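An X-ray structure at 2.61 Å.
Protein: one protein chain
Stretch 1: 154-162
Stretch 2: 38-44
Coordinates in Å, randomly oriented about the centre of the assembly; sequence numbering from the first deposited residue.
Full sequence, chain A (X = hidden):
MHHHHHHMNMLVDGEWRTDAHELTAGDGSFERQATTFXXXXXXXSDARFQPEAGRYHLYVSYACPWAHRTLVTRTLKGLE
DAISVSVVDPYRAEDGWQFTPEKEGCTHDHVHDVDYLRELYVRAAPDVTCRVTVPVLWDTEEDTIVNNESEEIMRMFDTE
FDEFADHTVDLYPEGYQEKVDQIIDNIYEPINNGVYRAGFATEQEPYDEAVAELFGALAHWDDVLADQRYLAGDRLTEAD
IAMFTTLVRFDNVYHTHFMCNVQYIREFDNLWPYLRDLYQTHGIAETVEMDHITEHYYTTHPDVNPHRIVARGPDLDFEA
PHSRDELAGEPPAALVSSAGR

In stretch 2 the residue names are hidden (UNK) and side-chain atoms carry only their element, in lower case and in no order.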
ATOM      1  N   MET A 154       5.796  -7.495  29.541  1.00 18.24           N
ATOM      2  CA  MET A 154       6.809  -8.387  28.989  1.00 23.15           C
ATOM      3  C   MET A 154       7.958  -8.566  29.974  1.00 23.92           C
ATOM      4  O   MET A 154       8.423  -9.682  30.208  1.00 23.79           O
ATOM      5  CB  MET A 154       7.339  -7.851  27.657  1.00 16.89           C
ATOM      6  CG  MET A 154       8.587  -8.569  27.161  1.00 15.66           C
ATOM      7  SD  MET A 154       8.992  -8.236  25.434  1.00 23.06           S
ATOM      8  CE  MET A 154       9.405  -6.494  25.506  1.00 21.19           C
ATOM      9  N   ARG A 155       8.402  -7.455  30.555  1.00 27.17           N
ATOM     10  CA  ARG A 155       9.513  -7.460  31.499  1.00 18.51           C
ATOM     11  C   ARG A 155       9.208  -8.279  32.752  1.00 18.38           C
ATOM     12  O   ARG A 155      10.018  -9.105  33.172  1.00 22.31           O
ATOM     13  CB  ARG A 155       9.881  -6.027  31.894  1.00 28.49           C
ATOM     14  CG  ARG A 155      10.937  -5.930  32.985  1.00 21.56           C
ATOM     15  CD  ARG A 155      12.245  -6.575  32.556  1.00 22.33           C
ATOM     16  NE  ARG A 155      12.797  -5.947  31.360  1.00 23.41           N
ATOM     17  CZ  ARG A 155      13.564  -4.863  31.375  1.00 37.16           C
ATOM     18  NH1 ARG A 155      14.025  -4.357  30.239  1.00 36.54           N
ATOM     19  NH2 ARG A 155      13.870  -4.282  32.527  1.00 33.83           N
ATOM     20  N   MET A 156       8.043  -8.052  33.348  1.00 17.77           N
ATOM     21  CA  MET A 156       7.692  -8.745  34.582  1.00 21.11           C
ATOM     22  C   MET A 156       7.358 -10.217  34.324  1.00 21.33           C
ATOM     23  O   MET A 156       7.556 -11.063  35.196  1.00 27.04           O
ATOM     24  CB  MET A 156       6.530  -8.042  35.287  1.00 21.26           C
ATOM     25  CG  MET A 156       5.192  -8.124  34.577  1.00 25.46           C
ATOM     26  SD  MET A 156       3.915  -7.218  35.472  1.00 29.72           S
ATOM     27  CE  MET A 156       4.331  -5.524  35.059  1.00 23.35           C
ATOM     28  N   PHE A 157       6.861 -10.521  33.127  1.00 24.55           N
ATOM     29  CA  PHE A 157       6.708 -11.910  32.700  1.00 18.84           C
ATOM     30  C   PHE A 157       8.073 -12.581  32.666  1.00 23.21           C
ATOM     31  O   PHE A 157       8.213 -13.769  32.952  1.00 20.49           O
ATOM     32  CB  PHE A 157       6.061 -12.005  31.314  1.00 21.80           C
ATOM     33  CG  PHE A 157       4.561 -11.926  31.323  1.00 22.28           C
ATOM     34  CD1 PHE A 157       3.871 -11.576  32.471  1.00 23.72           C
ATOM     35  CD2 PHE A 157       3.840 -12.216  30.175  1.00 20.71           C
ATOM     36  CE1 PHE A 157       2.490 -11.508  32.470  1.00 23.91           C
ATOM     37  CE2 PHE A 157       2.459 -12.152  30.169  1.00 19.35           C
ATOM     38  CZ  PHE A 157       1.784 -11.797  31.318  1.00 21.15           C
ATOM     39  N   ASP A 158       9.077 -11.788  32.311  1.00 26.62           N
ATOM     40  CA  ASP A 158      10.424 -12.277  32.065  1.00 22.95           C
ATOM     41  C   ASP A 158      11.228 -12.489  33.348  1.00 27.22           C
ATOM     42  O   ASP A 158      11.943 -13.480  33.482  1.00 29.00           O
ATOM     43  CB  ASP A 158      11.155 -11.293  31.147  1.00 21.71           C
ATOM     44  CG  ASP A 158      12.422 -11.870  30.555  1.00 28.66           C
ATOM     45  OD1 ASP A 158      12.557 -13.108  30.512  1.00 20.10           O
ATOM     46  OD2 ASP A 158      13.282 -11.078  30.122  1.00 26.75           O
ATOM     47  N   THR A 159      11.106 -11.563  34.292  1.00 28.24           N
ATOM     48  CA  THR A 159      12.017 -11.538  35.432  1.00 34.04           C
ATOM     49  C   THR A 159      11.378 -11.840  36.787  1.00 29.25           C
ATOM     50  O   THR A 159      12.081 -11.913  37.795  1.00 23.95           O
ATOM     51  CB  THR A 159      12.711 -10.165  35.539  1.00 20.70           C
ATOM     52  OG1 THR A 159      11.727  -9.148  35.765  1.00 22.51           O
ATOM     53  CG2 THR A 159      13.472  -9.851  34.262  1.00 16.40           C
ATOM     54  N   GLU A 160      10.061 -12.023  36.822  1.00 32.10           N
ATOM     55  CA  GLU A 160       9.367 -12.124  38.104  1.00 28.74           C
ATOM     56  C   GLU A 160       8.602 -13.433  38.318  1.00 31.51           C
ATOM     57  O   GLU A 160       8.218 -13.748  39.445  1.00 32.84           O
ATOM     58  CB  GLU A 160       8.404 -10.946  38.265  1.00 29.99           C
ATOM     59  CG  GLU A 160       9.048  -9.580  38.060  1.00 37.10           C
ATOM     60  CD  GLU A 160      10.171  -9.307  39.043  1.00 38.58           C
ATOM     61  OE1 GLU A 160       9.886  -9.172  40.251  1.00 35.31           O
ATOM     62  OE2 GLU A 160      11.341  -9.228  38.608  1.00 38.08           O
ATOM     63  N   PHE A 161       8.382 -14.194  37.250  1.00 33.74           N
ATOM     64  CA  PHE A 161       7.609 -15.433  37.349  1.00 30.86           C
ATOM     65  C   PHE A 161       8.468 -16.689  37.199  1.00 31.72           C
ATOM     66  O   PHE A 161       8.024 -17.684  36.626  1.00 27.92           O
ATOM     67  CB  PHE A 161       6.497 -15.452  36.293  1.00 26.77           C
ATOM     68  CG  PHE A 161       5.361 -14.512  36.587  1.00 23.90           C
ATOM     69  CD1 PHE A 161       5.400 -13.197  36.153  1.00 16.72           C
ATOM     70  CD2 PHE A 161       4.248 -14.947  37.290  1.00 21.98           C
ATOM     71  CE1 PHE A 161       4.354 -12.331  36.417  1.00 17.59           C
ATOM     72  CE2 PHE A 161       3.200 -14.087  37.557  1.00 18.71           C
ATOM     73  CZ  PHE A 161       3.253 -12.777  37.120  1.00 16.78           C
ATOM     74  N   ASP A 162       9.691 -16.645  37.720  1.00 39.83           N
ATOM     75  CA  ASP A 162      10.632 -17.754  37.567  1.00 35.60           C
ATOM     76  C   ASP A 162      10.187 -19.027  38.284  1.00 38.70           C
ATOM     77  O   ASP A 162      10.584 -20.129  37.907  1.00 42.05           O
ATOM     78  CB  ASP A 162      12.020 -17.348  38.070  1.00 34.09           C
ATOM     79  CG  ASP A 162      12.840 -16.639  37.009  1.00 43.97           C
ATOM     80  OD1 ASP A 162      12.638 -16.924  35.810  1.00 42.69           O
ATOM     81  OD2 ASP A 162      13.689 -15.798  37.374  1.00 41.85           O
ATOM     82  N   UNK A  38       0.071   1.259  35.796  1.00 22.57           N
ATOM     83  CA  UNK A  38       1.496   0.941  35.814  1.00 23.11           C
ATOM     84  C   UNK A  38       1.975   0.212  37.068  1.00 23.81           C
ATOM     85  O   UNK A  38       3.128   0.367  37.471  1.00 21.59           O
ATOM     86  c   UNK A  38       2.312   2.223  35.648  1.00 27.25           C
ATOM     87  c   UNK A  38       2.943   2.767  33.298  1.00 30.44           C
ATOM     88  c   UNK A  38       1.955   3.028  34.415  1.00 28.09           C
ATOM     89  n   UNK A  38       4.267   5.199  32.797  1.00 30.70           N
ATOM     90  n   UNK A  38       2.708   3.636  32.151  1.00 43.54           N
ATOM     91  c   UNK A  38       3.348   4.780  31.937  1.00 38.31           C
ATOM     92  n   UNK A  38       3.067   5.507  30.864  1.00 39.96           N
ATOM     93  N   UNK A  39       1.106  -0.579  37.686  1.00 21.14           N
ATOM     94  CA  UNK A  39       1.538  -1.414  38.799  1.00 16.43           C
ATOM     95  C   UNK A  39       2.373  -2.585  38.295  1.00 23.85           C
ATOM     96  O   UNK A  39       2.225  -3.017  37.151  1.00 23.21           O
ATOM     97  n   UNK A  39      -1.399  -0.349  40.198  1.00 27.99           N
ATOM     98  o   UNK A  39       0.385  -0.524  41.548  1.00 31.48           O
ATOM     99  c   UNK A  39      -0.225  -0.867  40.535  1.00 22.05           C
ATOM    100  c   UNK A  39       0.341  -1.922  39.605  1.00 20.79           C
ATOM    101  N   UNK A  40       3.254  -3.091  39.150  1.00 23.31           N
ATOM    102  CA  UNK A  40       4.125  -4.200  38.783  1.00 21.38           C
ATOM    103  C   UNK A  40       3.862  -5.438  39.628  1.00 26.42           C
ATOM    104  O   UNK A  40       3.554  -5.338  40.815  1.00 25.91           O
ATOM    105  c   UNK A  40       7.823  -4.387  36.563  1.00 20.23           C
ATOM    106  c   UNK A  40       8.166  -2.063  34.985  1.00 21.09           C
ATOM    107  c   UNK A  40       5.758  -1.604  37.620  1.00 29.32           C
ATOM    108  c   UNK A  40       5.595  -3.800  38.926  1.00 22.18           C
ATOM    109  c   UNK A  40       8.706  -4.360  35.498  1.00 18.05           C
ATOM    110  c   UNK A  40       7.275  -2.088  36.056  1.00 24.49           C
ATOM    111  c   UNK A  40       8.870  -3.207  34.722  1.00 20.92           C
ATOM    112  c   UNK A  40       7.089  -3.233  36.856  1.00 23.40           C
ATOM    113  c   UNK A  40       6.109  -2.903  37.846  1.00 22.46           C
ATOM    114  n   UNK A  40       6.451  -1.107  36.542  1.00 23.69           N
ATOM    115  N   UNK A  41       3.978  -6.605  39.005  1.00 32.49           N
ATOM    116  CA  UNK A  41       4.040  -7.853  39.749  1.00 32.48           C
ATOM    117  C   UNK A  41       5.489  -8.060  40.163  1.00 27.53           C
ATOM    118  O   UNK A  41       6.374  -8.152  39.313  1.00 32.07           O
ATOM    119  c   UNK A  41       3.663 -10.335  39.739  1.00 26.97           C
ATOM    120  c   UNK A  41       2.109  -8.834  38.478  1.00 26.97           C
ATOM    121  c   UNK A  41       3.545  -9.054  38.927  1.00 31.96           C
ATOM    122  N   UNK A  42       5.732  -8.117  41.467  1.00 33.36           N
ATOM    123  CA  UNK A  42       7.098  -8.164  41.974  1.00 38.35           C
ATOM    124  C   UNK A  42       7.332  -9.352  42.899  1.00 37.39           C
ATOM    125  O   UNK A  42       6.621  -9.532  43.888  1.00 25.74           O
ATOM    126  n   UNK A  42       9.874  -5.115  41.550  1.00 49.88           N
ATOM    127  c   UNK A  42       8.796  -5.635  40.973  1.00 41.84           C
ATOM    128  c   UNK A  42       7.526  -5.645  41.801  1.00 31.70           C
ATOM    129  o   UNK A  42       8.808  -6.087  39.829  1.00 40.40           O
ATOM    130  c   UNK A  42       7.429  -6.863  42.706  1.00 34.49           C
ATOM    131  N   UNK A  43       8.341 -10.156  42.574  1.00 35.66           N
ATOM    132  CA  UNK A  43       8.737 -11.272  43.426  1.00 38.31           C
ATOM    133  C   UNK A  43       9.351 -10.735  44.713  1.00 38.05           C
ATOM    134  O   UNK A  43      10.570 -10.749  44.886  1.00 41.37           O
ATOM    135  c   UNK A  43       9.802 -13.573  43.309  1.00 37.15           C
ATOM    136  o   UNK A  43       9.416 -13.730  44.487  1.00 39.52           O
ATOM    137  c   UNK A  43       9.723 -12.187  42.696  1.00 39.93           C
ATOM    138  o   UNK A  43      10.248 -14.508  42.612  1.00 36.07           O
ATOM    139  N   UNK A  44       8.495 -10.263  45.612  1.00 43.35           N
ATOM    140  CA  UNK A  44       8.939  -9.612  46.835  1.00 42.10           C
ATOM    141  C   UNK A  44       7.877  -9.744  47.921  1.00 43.30           C
ATOM    142  O   UNK A  44       6.729  -9.356  47.721  1.00 46.65           O
ATOM    143  o   UNK A  44      11.504  -7.535  47.017  1.00 51.59           O
ATOM    144  c   UNK A  44       9.250  -8.139  46.566  1.00 41.49           C
ATOM    145  c   UNK A  44      10.339  -7.596  47.466  1.00 51.52           C
ATOM    146  o   UNK A  44      10.032  -7.231  48.619  1.00 54.47           O
TER
HETATM  147  O   HOH W   1      11.070 -14.674  39.541  1.00 26.71           O

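Position 38 carries seven side-chain atoms: three carbons in a row, a nitrogen, then a carbon bearing two more nitrogens. They touch nothing on stretch 1. That guanidinium ending identifies Arg38; its long, charged chain suits an exposed site, and its NE is hydrogen-bonded elsewhere in the structure.

Position 39 has four side-chain atoms, two carbons with one oxygen and one nitrogen on the second. Its CA-to-CB bond points sideways, and its side chain comes no nearer than 7.0 Å to stretch 1 (CB of 39 to Met156 CE); the contact comes from the backbone, where O of 39 lies 3.9 Å from Met156 CE. This short amide is Asn39, a small polar side chain at ease in a partly exposed position where the backbone oxygen meets Met156.

At position 40, one carbon leads into fused five- and six-membered rings holding eight carbons and one nitrogen. The CA-to-CB bond points sideways, but the ring reaches back to the helix: one ring carbon lies 3.7 Å from Arg155 CG, which sits at the ring edge, and another 4.0 Å from Met156 CE. The indole makes this Trp40, the two carbons being CZ3 and CE3. A broad ring can thus touch the side chains of two successive helical residues.

Position 41 shows three carbons, one carrying the other two. The side chain is buried and points toward stretch 1, with one methyl carbon 3.9 Å from Met156 SD and the other 3.6 Å from Phe161 CZ. This is Val41, compact and apolar, the methyls being CG2 and CG1. The backbone adds a weak hydrogen bond from Val41 N to Met156 SD (3.6 Å), the thioether sulfur being a poor acceptor.

Position 42 has three carbons, the third bearing an oxygen and a nitrogen. Its CA-to-CB bond points away overall, yet the flexible chain brings its amide end nearer to Glu160. Hence Gln42, whose polar group suits this partly exposed place beside a carboxylate.

Position 43 has two carbons, the second with two oxygens. Its backbone makes the main polar link, N of 43 donating to Glu160 OE1 at 3.0 Å. Its CA-to-CB bond points toward stretch 1, and one exposed side-chain oxygen accepts from water 1, 3.2 Å from the water oxygen. This is Asp43, the oxygen being OD2; an acid suits a place where a water donates, and that water in turn accepts from Asp162 N at 3.0 Å.

Position 44 repeats the two carbons and two oxygens, beyond reach of stretch 1, and is Asp44, an exposed acid.

The contact therefore joins an apolar patch to a polar end. Met156 lies against Trp40 and Val41, and Phe161 also packs on Val41. Farther along, where the chain leaves helical geometry, Glu160 holds the backbone at Asp43, and water 1 bridges Asp43 to Asp162. Together the two stretches bury 442 Å².

Stretch 2 (38-44) RNWVQDD
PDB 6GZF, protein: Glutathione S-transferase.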